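Phosphoserine phosphatase (Homo sapiens, PDB 6HYY) catalyses the magnesium-dependent hydrolysis of phosphoserine to serine and phosphate, as a member of the haloacid dehalogenase family. Local coordinates at residues G26-A31 and E42-A47; K156-L161 and C183-A188; P81-G86 and A116-I121; K5-A10 and V213-E218; E60-I65 and G137-F142. All blocks are in the same frame, centred on the assembly; numbering follows the deposited sequence.

Interaction 1 (G26-A31 and E42-A47)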
# COMPACT_ATOMS: atom_id res chain seq x y z
N GLY A 26 6.79 2.22 -4.93
CA GLY A 26 6.70 3.57 -5.46
C GLY A 26 7.94 4.40 -5.21
O GLY A 26 8.43 5.10 -6.10
N ILE A 27 8.48 4.32 -3.99
CA ILE A 27 9.66 5.12 -3.67
C ILE A 27 10.86 4.70 -4.53
O ILE A 27 11.67 5.55 -4.92
CB ILE A 27 9.96 5.05 -2.16
CG1 ILE A 27 11.09 6.03 -1.81
CG2 ILE A 27 10.31 3.64 -1.74
CD1 ILE A 27 11.18 6.38 -0.34
N ASP A 28 10.97 3.41 -4.85
CA ASP A 28 12.05 2.94 -5.72
C ASP A 28 11.86 3.45 -7.15
O ASP A 28 12.83 3.80 -7.83
CB ASP A 28 12.12 1.41 -5.71
CG ASP A 28 12.45 0.85 -4.33
OD1 ASP A 28 12.92 1.63 -3.46
OD2 ASP A 28 12.24 -0.36 -4.11
N GLU A 29 10.61 3.46 -7.63
CA GLU A 29 10.35 3.97 -8.97
C GLU A 29 10.61 5.46 -9.06
O GLU A 29 11.09 5.96 -10.08
CB GLU A 29 8.91 3.64 -9.37
CG GLU A 29 8.67 2.14 -9.44
CD GLU A 29 9.51 1.49 -10.51
OE1 GLU A 29 10.37 0.63 -10.20
OE2 GLU A 29 9.33 1.87 -11.69
N LEU A 30 10.28 6.20 -7.99
CA LEU A 30 10.62 7.61 -7.94
C LEU A 30 12.13 7.81 -7.96
O LEU A 30 12.64 8.69 -8.66
CB LEU A 30 10.00 8.25 -6.69
CG LEU A 30 10.09 9.76 -6.55
CD1 LEU A 30 9.54 10.43 -7.79
CD2 LEU A 30 9.32 10.19 -5.30
N ALA A 31 12.86 6.98 -7.22
CA ALA A 31 14.31 7.05 -7.23
C ALA A 31 14.87 6.75 -8.61
O ALA A 31 15.89 7.33 -9.00
CB ALA A 31 14.89 6.07 -6.20
N GLU A 42 18.13 -0.40 -2.18
CA GLU A 42 18.79 -1.09 -1.08
C GLU A 42 18.25 -0.63 0.27
O GLU A 42 17.98 -1.45 1.15
CB GLU A 42 20.30 -0.89 -1.16
CG GLU A 42 21.09 -1.80 -0.23
CD GLU A 42 20.61 -3.25 -0.28
OE1 GLU A 42 20.37 -3.84 0.80
OE2 GLU A 42 20.46 -3.79 -1.40
N MET A 43 18.10 0.69 0.45
CA MET A 43 17.56 1.19 1.71
C MET A 43 16.13 0.70 1.94
O MET A 43 15.73 0.48 3.08
CB MET A 43 17.60 2.72 1.73
CG MET A 43 18.98 3.31 1.56
SD MET A 43 18.92 5.08 1.18
CE MET A 43 19.32 5.79 2.77
N THR A 44 15.36 0.53 0.87
CA THR A 44 14.00 0.03 1.01
C THR A 44 14.00 -1.41 1.52
O THR A 44 13.23 -1.76 2.42
CB THR A 44 13.28 0.14 -0.34
OG1 THR A 44 13.23 1.52 -0.72
CG2 THR A 44 11.87 -0.42 -0.24
N ARG A 45 14.86 -2.25 0.94
CA ARG A 45 15.02 -3.61 1.46
C ARG A 45 15.49 -3.57 2.91
O ARG A 45 15.04 -4.38 3.73
CB ARG A 45 16.03 -4.38 0.60
CG ARG A 45 15.49 -4.84 -0.74
CD ARG A 45 16.34 -5.96 -1.31
NE ARG A 45 17.56 -5.47 -1.92
CZ ARG A 45 17.61 -4.80 -3.07
NH1 ARG A 45 16.50 -4.55 -3.76
NH2 ARG A 45 18.78 -4.39 -3.55
N ARG A 46 16.38 -2.63 3.23
CA ARG A 46 16.92 -2.51 4.58
C ARG A 46 15.84 -2.21 5.61
O ARG A 46 15.93 -2.65 6.76
CB ARG A 46 18.00 -1.42 4.57
CG ARG A 46 18.72 -1.16 5.88
CD ARG A 46 19.79 -0.10 5.66
NE ARG A 46 20.39 0.38 6.90
CZ ARG A 46 19.89 1.35 7.65
NH1 ARG A 46 18.77 1.96 7.29
NH2 ARG A 46 20.52 1.72 8.76
N ALA A 47 14.81 -1.46 5.22
CA ALA A 47 13.78 -1.03 6.16
C ALA A 47 12.65 -2.04 6.32
O ALA A 47 11.75 -1.81 7.14
CB ALA A 47 13.20 0.32 5.71

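Interaction 2 (K156-L161 and C183-A188)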
# COMPACT_ATOMS: atom_id res chain seq x y z
N LYS A 156 -2.20 1.92 12.82
CA LYS A 156 -2.80 3.18 13.26
C LYS A 156 -3.90 3.63 12.31
O LYS A 156 -4.93 4.15 12.75
CB LYS A 156 -1.72 4.26 13.37
CG LYS A 156 -0.65 3.97 14.41
CD LYS A 156 0.30 5.15 14.56
CE LYS A 156 1.45 4.82 15.51
NZ LYS A 156 2.69 4.40 14.77
N VAL A 157 -3.70 3.45 11.00
CA VAL A 157 -4.74 3.79 10.04
C VAL A 157 -5.99 2.95 10.30
O VAL A 157 -7.11 3.47 10.32
CB VAL A 157 -4.23 3.61 8.60
CG1 VAL A 157 -5.40 3.72 7.60
CG2 VAL A 157 -3.16 4.64 8.29
N ILE A 158 -5.81 1.65 10.49
CA ILE A 158 -6.96 0.77 10.67
C ILE A 158 -7.69 1.14 11.96
O ILE A 158 -8.93 1.13 11.99
CB ILE A 158 -6.52 -0.70 10.64
CG1 ILE A 158 -6.06 -1.03 9.21
CG2 ILE A 158 -7.66 -1.65 11.09
CD1 ILE A 158 -5.58 -2.43 9.01
N LYS A 159 -6.95 1.50 13.01
CA LYS A 159 -7.59 1.97 14.24
C LYS A 159 -8.41 3.22 13.97
O LYS A 159 -9.55 3.34 14.46
CB LYS A 159 -6.54 2.23 15.32
CG LYS A 159 -7.11 2.82 16.61
CD LYS A 159 -6.03 2.83 17.70
CE LYS A 159 -6.64 3.19 19.06
NZ LYS A 159 -5.63 3.18 20.16
N LEU A 160 -7.87 4.18 13.21
CA LEU A 160 -8.64 5.37 12.87
C LEU A 160 -9.91 5.01 12.12
O LEU A 160 -10.97 5.58 12.38
CB LEU A 160 -7.79 6.33 12.03
CG LEU A 160 -6.61 7.06 12.68
CD1 LEU A 160 -5.84 7.84 11.63
CD2 LEU A 160 -7.08 7.97 13.80
N LEU A 161 -9.84 4.04 11.19
CA LEU A 161 -11.02 3.66 10.42
C LEU A 161 -12.06 2.99 11.31
O LEU A 161 -13.27 3.22 11.14
CB LEU A 161 -10.62 2.74 9.27
CG LEU A 161 -9.80 3.39 8.18
CD1 LEU A 161 -9.36 2.29 7.21
CD2 LEU A 161 -10.59 4.49 7.46
N CYS A 183 -2.67 -6.75 11.79
CA CYS A 183 -3.74 -7.59 12.35
C CYS A 183 -3.22 -8.19 13.65
O CYS A 183 -2.41 -9.13 13.61
CB CYS A 183 -4.13 -8.68 11.36
SG CYS A 183 -5.32 -9.88 11.97
N PRO A 184 -3.63 -7.67 14.82
CA PRO A 184 -4.56 -6.57 15.05
C PRO A 184 -3.95 -5.20 14.76
O PRO A 184 -2.72 -5.10 14.70
CB PRO A 184 -4.88 -6.71 16.56
CG PRO A 184 -3.62 -7.24 17.10
CD PRO A 184 -3.03 -8.16 16.08
N PRO A 185 -4.78 -4.14 14.63
CA PRO A 185 -6.23 -4.09 14.88
C PRO A 185 -7.14 -4.61 13.77
O PRO A 185 -8.35 -4.69 13.99
CB PRO A 185 -6.48 -2.60 15.11
CG PRO A 185 -5.43 -1.93 14.29
CD PRO A 185 -4.22 -2.80 14.41
N ALA A 186 -6.61 -4.93 12.59
CA ALA A 186 -7.48 -5.53 11.60
C ALA A 186 -8.01 -6.86 12.14
O ALA A 186 -7.41 -7.47 13.03
CB ALA A 186 -6.75 -5.75 10.27
N ASP A 187 -9.16 -7.29 11.62
CA ASP A 187 -9.78 -8.51 12.12
C ASP A 187 -9.23 -9.76 11.44
O ASP A 187 -9.32 -10.85 12.02
CB ASP A 187 -11.30 -8.40 11.95
CG ASP A 187 -11.86 -7.23 12.70
OD1 ASP A 187 -11.73 -7.22 13.96
OD2 ASP A 187 -12.38 -6.30 12.07
N ALA A 188 -8.63 -9.63 10.26
CA ALA A 188 -7.99 -10.75 9.60
C ALA A 188 -6.93 -10.18 8.67
O ALA A 188 -6.94 -9.00 8.33
CB ALA A 188 -8.98 -11.60 8.81

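Interaction 3 (P81-G86 and A116-I121)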
# COMPACT_ATOMS: atom_id res chain seq x y z
N PRO A 81 2.90 3.44 -12.26
CA PRO A 81 3.07 2.09 -11.73
C PRO A 81 2.07 1.13 -12.36
O PRO A 81 0.96 1.51 -12.75
CB PRO A 81 2.81 2.26 -10.23
CG PRO A 81 1.93 3.45 -10.15
CD PRO A 81 2.39 4.38 -11.25
N HIS A 82 2.49 -0.12 -12.48
CA HIS A 82 1.65 -1.15 -13.08
C HIS A 82 0.79 -1.83 -12.04
O HIS A 82 1.31 -2.35 -11.04
CB HIS A 82 2.51 -2.20 -13.77
CG HIS A 82 3.16 -1.69 -15.02
ND1 HIS A 82 3.28 -2.45 -16.16
CD2 HIS A 82 3.69 -0.48 -15.32
CE1 HIS A 82 3.87 -1.74 -17.10
NE2 HIS A 82 4.14 -0.54 -16.62
N LEU A 83 -0.51 -1.86 -12.28
CA LEU A 83 -1.39 -2.60 -11.39
C LEU A 83 -1.15 -4.10 -11.51
O LEU A 83 -0.93 -4.65 -12.61
CB LEU A 83 -2.86 -2.27 -11.67
CG LEU A 83 -3.27 -0.82 -11.47
CD1 LEU A 83 -4.72 -0.62 -11.87
CD2 LEU A 83 -3.12 -0.44 -10.02
N THR A 84 -1.16 -4.77 -10.38
CA THR A 84 -1.01 -6.22 -10.34
C THR A 84 -2.18 -6.88 -11.05
O THR A 84 -3.33 -6.44 -10.89
CB THR A 84 -0.96 -6.65 -8.88
OG1 THR A 84 0.11 -5.98 -8.22
CG2 THR A 84 -0.86 -8.16 -8.72
N PRO A 85 -1.95 -7.91 -11.86
CA PRO A 85 -3.06 -8.62 -12.50
C PRO A 85 -4.13 -9.06 -11.50
O PRO A 85 -3.83 -9.56 -10.41
CB PRO A 85 -2.37 -9.82 -13.15
CG PRO A 85 -0.99 -9.31 -13.44
CD PRO A 85 -0.63 -8.38 -12.32
N GLY A 86 -5.38 -8.81 -11.87
CA GLY A 86 -6.50 -9.19 -11.05
C GLY A 86 -7.01 -8.14 -10.09
O GLY A 86 -8.14 -8.26 -9.63
N ALA A 116 -5.40 4.89 -6.97
CA ALA A 116 -6.79 4.84 -6.52
C ALA A 116 -7.75 5.29 -7.61
O ALA A 116 -8.81 4.68 -7.81
CB ALA A 116 -6.96 5.69 -5.27
N SER A 117 -7.39 6.37 -8.31
CA SER A 117 -8.03 6.83 -9.53
C SER A 117 -7.51 6.10 -10.75
O SER A 117 -7.17 6.69 -11.77
CB SER A 117 -7.83 8.32 -9.67
OG SER A 117 -8.53 8.78 -10.80
N LYS A 118 -7.33 4.79 -10.61
CA LYS A 118 -7.55 3.83 -11.66
C LYS A 118 -8.52 2.76 -11.19
O LYS A 118 -9.13 2.09 -12.03
CB LYS A 118 -6.23 3.17 -12.12
CG LYS A 118 -5.52 3.98 -13.21
CD LYS A 118 -4.04 3.65 -13.40
CE LYS A 118 -3.84 2.29 -14.05
NZ LYS A 118 -2.40 2.01 -14.37
N LEU A 119 -8.74 2.64 -9.88
CA LEU A 119 -9.54 1.59 -9.26
C LEU A 119 -10.87 2.10 -8.71
O LEU A 119 -11.54 1.38 -7.95
CB LEU A 119 -8.76 0.94 -8.11
CG LEU A 119 -7.45 0.27 -8.52
CD1 LEU A 119 -6.55 0.06 -7.28
CD2 LEU A 119 -7.72 -1.06 -9.20
N ASN A 120 -11.24 3.34 -9.04
CA ASN A 120 -12.47 3.96 -8.55
C ASN A 120 -12.53 4.01 -7.03
O ASN A 120 -13.62 3.98 -6.45
CB ASN A 120 -13.70 3.25 -9.09
CG ASN A 120 -13.66 3.18 -10.56
OD1 ASN A 120 -13.33 2.15 -11.13
ND2 ASN A 120 -13.95 4.30 -11.20
N ILE A 121 -11.37 4.12 -6.40
CA ILE A 121 -11.28 4.28 -4.95
C ILE A 121 -11.17 5.78 -4.67
O ILE A 121 -10.22 6.42 -5.16
CB ILE A 121 -10.07 3.52 -4.40
CG1 ILE A 121 -10.24 2.01 -4.62
CG2 ILE A 121 -9.86 3.85 -2.90
CD1 ILE A 121 -8.98 1.20 -4.32
O HOH W 1 -1.02 3.36 -12.22

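Interaction 4 (K5-A10 and V213-E218)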
# COMPACT_ATOMS: atom_id res chain seq x y z
N LYS A 5 -15.22 -17.62 2.34
CA LYS A 5 -16.16 -17.32 3.42
C LYS A 5 -15.65 -16.15 4.26
O LYS A 5 -16.40 -15.22 4.55
CB LYS A 5 -16.37 -18.56 4.28
CG LYS A 5 -17.07 -19.70 3.58
CD LYS A 5 -17.30 -20.89 4.51
CE LYS A 5 -18.18 -20.52 5.70
NZ LYS A 5 -17.43 -19.99 6.88
N LEU A 6 -14.38 -16.20 4.65
CA LEU A 6 -13.78 -15.08 5.37
C LEU A 6 -13.86 -13.80 4.55
O LEU A 6 -14.31 -12.76 5.04
CB LEU A 6 -12.33 -15.40 5.72
CG LEU A 6 -11.49 -14.16 6.08
CD1 LEU A 6 -11.91 -13.61 7.44
CD2 LEU A 6 -10.00 -14.46 6.03
N PHE A 7 -13.42 -13.87 3.29
CA PHE A 7 -13.36 -12.68 2.45
C PHE A 7 -14.74 -12.04 2.31
O PHE A 7 -14.87 -10.81 2.36
CB PHE A 7 -12.77 -13.04 1.09
CG PHE A 7 -12.33 -11.85 0.27
CD1 PHE A 7 -11.28 -11.05 0.69
CD2 PHE A 7 -12.96 -11.55 -0.92
CE1 PHE A 7 -10.87 -9.97 -0.05
CE2 PHE A 7 -12.56 -10.46 -1.68
CZ PHE A 7 -11.51 -9.67 -1.24
N TYR A 8 -15.78 -12.86 2.19
CA TYR A 8 -17.13 -12.35 1.97
C TYR A 8 -17.81 -11.86 3.24
O TYR A 8 -18.87 -11.23 3.15
CB TYR A 8 -18.00 -13.43 1.30
CG TYR A 8 -17.64 -13.50 -0.15
CD1 TYR A 8 -18.57 -13.26 -1.15
CD2 TYR A 8 -16.32 -13.73 -0.52
CE1 TYR A 8 -18.19 -13.30 -2.47
CE2 TYR A 8 -15.94 -13.78 -1.79
CZ TYR A 8 -16.86 -13.57 -2.77
OH TYR A 8 -16.38 -13.62 -4.04
N SER A 9 -17.22 -12.10 4.41
CA SER A 9 -17.74 -11.56 5.65
C SER A 9 -17.22 -10.16 5.96
O SER A 9 -17.69 -9.54 6.92
CB SER A 9 -17.39 -12.49 6.81
OG SER A 9 -16.00 -12.47 7.08
N ALA A 10 -16.28 -9.65 5.18
CA ALA A 10 -15.67 -8.35 5.46
C ALA A 10 -16.58 -7.21 5.02
O ALA A 10 -17.19 -7.28 3.95
CB ALA A 10 -14.33 -8.23 4.74
N VAL A 213 -7.01 -13.87 -8.36
CA VAL A 213 -8.10 -14.73 -8.83
C VAL A 213 -8.63 -15.61 -7.70
O VAL A 213 -9.82 -15.96 -7.69
CB VAL A 213 -7.65 -15.61 -10.02
CG1 VAL A 213 -7.35 -14.78 -11.25
CG2 VAL A 213 -6.48 -16.51 -9.64
N GLU A 214 -7.77 -16.01 -6.76
CA GLU A 214 -8.21 -16.94 -5.72
C GLU A 214 -9.36 -16.37 -4.90
O GLU A 214 -10.22 -17.12 -4.44
CB GLU A 214 -7.05 -17.33 -4.82
CG GLU A 214 -5.90 -17.97 -5.57
CD GLU A 214 -4.70 -18.20 -4.68
OE1 GLU A 214 -4.89 -18.75 -3.58
OE2 GLU A 214 -3.58 -17.81 -5.07
N LEU A 215 -9.37 -15.06 -4.69
CA LEU A 215 -10.53 -14.43 -4.06
C LEU A 215 -11.68 -14.25 -5.04
O LEU A 215 -12.83 -14.15 -4.61
CB LEU A 215 -10.13 -13.09 -3.45
CG LEU A 215 -8.95 -13.22 -2.50
CD1 LEU A 215 -8.45 -11.86 -2.05
CD2 LEU A 215 -9.36 -14.08 -1.30
N LEU A 216 -11.37 -14.21 -6.34
CA LEU A 216 -12.34 -14.26 -7.43
C LEU A 216 -12.78 -15.68 -7.76
O LEU A 216 -13.26 -15.93 -8.87
CB LEU A 216 -11.75 -13.61 -8.69
CG LEU A 216 -11.26 -12.16 -8.63
CD1 LEU A 216 -10.34 -11.85 -9.81
CD2 LEU A 216 -12.43 -11.21 -8.60
N GLY A 217 -12.57 -16.62 -6.84
CA GLY A 217 -13.12 -17.95 -6.98
C GLY A 217 -14.43 -18.03 -6.23
O GLY A 217 -14.49 -18.58 -5.13
N GLU A 218 -15.49 -17.48 -6.82
CA GLU A 218 -16.77 -17.41 -6.13
C GLU A 218 -17.90 -17.90 -7.02
O GLU A 218 -18.55 -18.90 -6.72
CB GLU A 218 -17.05 -15.97 -5.68
CG GLU A 218 -16.71 -14.89 -6.72
CD GLU A 218 -17.54 -13.62 -6.54
OE1 GLU A 218 -18.41 -13.61 -5.65
OE2 GLU A 218 -17.29 -12.64 -7.27

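Interaction 5 (E60-I65 and G137-F142)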
# COMPACT_ATOMS: atom_id res chain seq x y z
N GLU A 60 15.90 9.45 5.04
CA GLU A 60 17.19 9.22 4.40
C GLU A 60 17.04 8.91 2.91
O GLU A 60 17.87 9.34 2.11
CB GLU A 60 17.92 8.08 5.10
CG GLU A 60 18.27 8.37 6.54
CD GLU A 60 18.62 7.11 7.31
OE1 GLU A 60 19.08 7.22 8.46
OE2 GLU A 60 18.43 6.01 6.74
N ARG A 61 16.01 8.15 2.53
CA ARG A 61 15.82 7.87 1.11
C ARG A 61 15.44 9.13 0.36
O ARG A 61 15.96 9.40 -0.73
CB ARG A 61 14.75 6.79 0.92
CG ARG A 61 15.23 5.37 1.18
CD ARG A 61 14.08 4.36 1.15
NE ARG A 61 13.23 4.45 2.33
CZ ARG A 61 12.15 3.70 2.52
NH1 ARG A 61 11.79 2.80 1.60
NH2 ARG A 61 11.41 3.84 3.61
N LEU A 62 14.53 9.93 0.93
CA LEU A 62 14.14 11.17 0.27
C LEU A 62 15.29 12.17 0.23
O LEU A 62 15.38 12.96 -0.72
CB LEU A 62 12.92 11.77 0.99
CG LEU A 62 11.62 11.02 0.68
CD1 LEU A 62 10.50 11.47 1.61
CD2 LEU A 62 11.21 11.21 -0.77
N ALA A 63 16.18 12.13 1.22
CA ALA A 63 17.36 13.00 1.17
C ALA A 63 18.25 12.68 -0.03
O ALA A 63 18.87 13.59 -0.59
CB ALA A 63 18.15 12.88 2.48
N LEU A 64 18.31 11.41 -0.44
CA LEU A 64 19.03 11.07 -1.66
C LEU A 64 18.24 11.40 -2.92
O LEU A 64 18.83 11.76 -3.95
CB LEU A 64 19.41 9.59 -1.68
CG LEU A 64 20.30 9.07 -0.55
CD1 LEU A 64 20.55 7.59 -0.74
CD2 LEU A 64 21.61 9.85 -0.47
N ILE A 65 16.91 11.28 -2.87
CA ILE A 65 16.10 11.46 -4.06
C ILE A 65 15.89 12.94 -4.36
O ILE A 65 16.03 13.38 -5.51
CB ILE A 65 14.75 10.73 -3.91
CG1 ILE A 65 14.98 9.22 -3.77
CG2 ILE A 65 13.83 11.03 -5.07
CD1 ILE A 65 13.77 8.46 -3.23
N GLY A 137 8.87 24.19 -6.75
CA GLY A 137 8.78 22.76 -6.97
C GLY A 137 9.83 21.93 -6.27
O GLY A 137 9.72 20.69 -6.29
N GLU A 138 10.85 22.54 -5.67
CA GLU A 138 11.93 21.80 -5.04
C GLU A 138 11.41 21.01 -3.83
O GLU A 138 10.52 21.45 -3.11
CB GLU A 138 13.04 22.73 -4.57
CG GLU A 138 13.80 23.46 -5.68
CD GLU A 138 14.97 24.26 -5.13
OE1 GLU A 138 15.83 24.69 -5.93
OE2 GLU A 138 15.04 24.46 -3.89
N TYR A 139 12.02 19.85 -3.61
CA TYR A 139 11.64 18.99 -2.49
C TYR A 139 11.81 19.73 -1.17
O TYR A 139 12.86 20.30 -0.88
CB TYR A 139 12.49 17.72 -2.50
CG TYR A 139 12.37 16.89 -1.25
CD1 TYR A 139 11.19 16.22 -0.95
CD2 TYR A 139 13.44 16.76 -0.37
CE1 TYR A 139 11.07 15.46 0.19
CE2 TYR A 139 13.32 16.00 0.79
CZ TYR A 139 12.14 15.35 1.06
OH TYR A 139 12.02 14.60 2.20
N ALA A 140 10.75 19.71 -0.35
CA ALA A 140 10.74 20.44 0.91
C ALA A 140 10.47 19.56 2.12
O ALA A 140 10.27 20.09 3.22
CB ALA A 140 9.70 21.57 0.86
N GLY A 141 10.45 18.23 1.97
CA GLY A 141 10.19 17.37 3.12
C GLY A 141 8.92 16.54 2.97
O GLY A 141 8.44 16.35 1.86
N PHE A 142 8.37 16.06 4.09
CA PHE A 142 7.12 15.31 4.03
C PHE A 142 6.35 15.52 5.33
O PHE A 142 6.90 15.96 6.34
CB PHE A 142 7.39 13.81 3.77
CG PHE A 142 8.15 13.12 4.84
CD1 PHE A 142 9.54 13.11 4.83
CD2 PHE A 142 7.50 12.49 5.89
CE1 PHE A 142 10.25 12.48 5.83
CE2 PHE A 142 8.20 11.85 6.89
CZ PHE A 142 9.58 11.85 6.87

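Interaction 1 (G26-A31 and E42-A47)
Thr44 presents both branches of its side chain to the carboxylate of Asp28, which comes from the opposite direction. The hydroxyl meets one oxygen, with Thr44 OG1 2.8 Å from Asp28 OD1, while the methyl CG2 packs alongside the carboxylate as a whole, 3.9 Å from Asp28 OD2. In Thr44, OG1 stands beside its own backbone N (chi1 -61°) and CG2 points anti to that nitrogen. Ile27, one residue earlier on helix 26-33, slides past Thr44 and lays its CG2 methyl 3.7 Å from Thr44 OG1, adding an apolar flank to a polar meeting point. Asp28 OD1 and Val40 O both lie within reach of the one hydroxyl proton, and Arg61 from helix 54-65 also bonds the same oxygen through NH1. Helices 26-33, 37-46 and 54-65 thus converge on one hydroxyl, in the helical cap characteristic of phosphoserine phosphatases. A leucine here instead of Asp28 has no carboxylate, and would probably leave the Thr44 hydroxyl facing an apolar branch. The active site is close: the side chain of Ile27 is about 6 Å from the bound serine, and Gly26 N bonds OD1 of the magnesium ligand Asp18. Within helix 37-46, Arg45 NH2 reaches Glu42 OE2 at 2.8 Å, a salt bridge on the syn side but tilted 31° out of the carboxylate plane. A negative carboxylate, a hydroxyl and the positive Arg61 follow one another in a chain whose charges probably offset each other across the largely buried junction.

Interaction 2 (K156-L161 and C183-A188)
Ile158 carries the close-packed half of this contact with two of its branches. Its CD1 methyl reaches the CB of Ala186 at 3.7 Å, and its CG2 methyl rests 3.9 Å from Pro185 CG, the proline ring crossing the isoleucine chain at a slant. With CG1 beside the backbone N (chi1 -68°) and the chain extended beyond it, CD1 goes to the Ala186 methyl, while CG2 lies near both the Pro185 ring and Ala186 N. Ile158 also touches Ile104, Ile170 and Met172, so helix 153-165 is seated on the parallel strands at the centre of the haloacid dehalogenase core sheet. The partner segment is the irregular link from helix 177-180 to strand 188-192, the second half of a beta-alpha-beta crossover that starts at strand 170-174. Cis peptide bonds precede both Pro184 and Pro185, and the turned chain sets the Pro185 ring toward the helix. The outer half is looser. Pro185 CG comes 4.0 Å from Lys159 N, yet the side chains are farther apart, Lys159 CB to Pro185 CG being 4.4 Å. Beyond that atom the lysine runs out fully extended, leading its amino group away from the proline on the exposed flank of the helix.

Interaction 3 (P81-G86 and A116-I121)
Leu83 and Lys118 both turn CG to the side of their own backbone N, opposite the carbonyl carbon (chi1 -62° and -87°), and a bend at chi3 of the lysine (72°) folds its end across the leucine. The aliphatic part of the lysine does the touching, with Lys118 CE 3.7 Å from Leu83 CD1. That same methyl meets Leu119 CD2 at 4.0 Å as the two leucines slide past each other in opposite directions. The loop 81-86 is the return linker from the cap helices to the core: His82 and Thr84 make backbone bonds to Arg23 and Val21, at and just after the end of helix 17-21, where the chain leaves for the cap, as expected for a cap inserted into a haloacid dehalogenase core. The segment 116-121 ends helix 109-116 of that core, where Ala116 O takes both Leu119 N and Ile121 N from opposite faces of its plane. A serine in place of Leu83 would probably open a gap beside Lys118 CE and Leu119 CD2 and let the lysine chain shift. The charged end of the lysine uses a water as its bridge. This water accepts from Lys118 NZ at 2.9 Å and donates to Pro81 O at 2.8 Å.

Interaction 4 (K5-A10 and V213-E218)
Leu215 lies over one face of the Phe7 ring, and the edge of that ring is met in its plane by CE2 of the adjacent Tyr8. Leu215 CD1 stands 4.0 Å from the Phe7 ring centroid, 23° off the ring normal, a CH-pi contact displaced toward CE1, which the methyl approaches to 3.7 Å. Here the two ends of the chain meet: the N-terminal helix 2-8 and the C-terminal tail close together over one flank of the Rossmann-like core of the haloacid dehalogenase fold. The leucine crosses the phenylalanine at about a right angle and spreads along the ring, with Leu215 CD2 4.0 Å from Phe7 CG and Leu215 CB 4.0 Å from Phe7 CE2. Phe7 is turned with CG anti to its backbone N (chi1 -165°), which sends the ring inward, where it also touches Ile173 and Ile190 of the sheet and Leu90 and Leu94 of helix 87-96. Leu90 packs on Leu215 as well, so the helix joins both partners. The outer part of the contact is less certain. Glu218 comes up to the edge of the Tyr8 ring with its carboxylate plane steeply inclined to it, but the glutamate is poorly ordered and its fit against the phenol oxygen is too tight to be trusted. Where the chain leaves helix 2-8, one carbonyl is used twice: Leu6 O accepts from Ser9 N at 3.0 Å and from Ser9 OG at 2.7 Å.

Interaction 5 (E60-I65 and G137-F142)
The last turns of helix 54-65 pass beside the short strand 139-142, the CA atoms of Leu62 and Gly141 coming within 7.9 Å of each other. Leu62 points to the strand and touches two of its aromatic residues. The tyrosine crosses the leucine at about a right angle. Leu62 CB lies 3.2 Å from Tyr139 OH, with Tyr139 CZ behind that oxygen at 3.7 Å from the same CB. The leucine's CD1 reaches both aromatic residues, lying 3.5 Å from Tyr139 OH and 3.7 Å from Phe142 CD1. Tyr139 has CG anti to the backbone N (chi1 169°), which carries its ring back over its own strand: Gly141 N sits 3.3 Å above one ring face, toward the rim. Phe142 places CG between its backbone N and carbonyl carbon (chi1 64°), a setting that brings the edge of its ring up to Tyr139 OH, level with the ring plane. Gly141 has backbone angles at which a CB would strike the preceding carbonyl oxygen. Strand 139-142 is the outermost on its side of the mixed sheet, antiparallel to 126-133, to which Ala140 and Gly141 bond through Lys132. Phe142 also packs on Leu58 and Thr59 about one turn back along helix 54-65, while Ile65 on that helix faces Ile27 and Val40, placing helix 54-65 between the sheet edge and helices 26-33 and 37-46.

Interactions 1 and 5 belong together: their centres are 13 Å apart, and helices 37-46 and 54-65, consecutive in the chain, touch through Met43, which packs on Glu60, Arg61 and Leu64. They tie the cap helices to each other and to the sheet edge. Along the chain interaction 1 closes before 5 opens; 5 spans 3 and closes before 2 opens; 4 joins the chain ends and encloses all. Interaction 3, where the cap returns to the core, touches 4 where Gly86 O meets Leu216 CD1; interactions 2 and 4 meet where Ala188 packs on Leu6. Centres of 4 and 5 are about 40 Å apart. The bound serine and magnesium lie between cap and core.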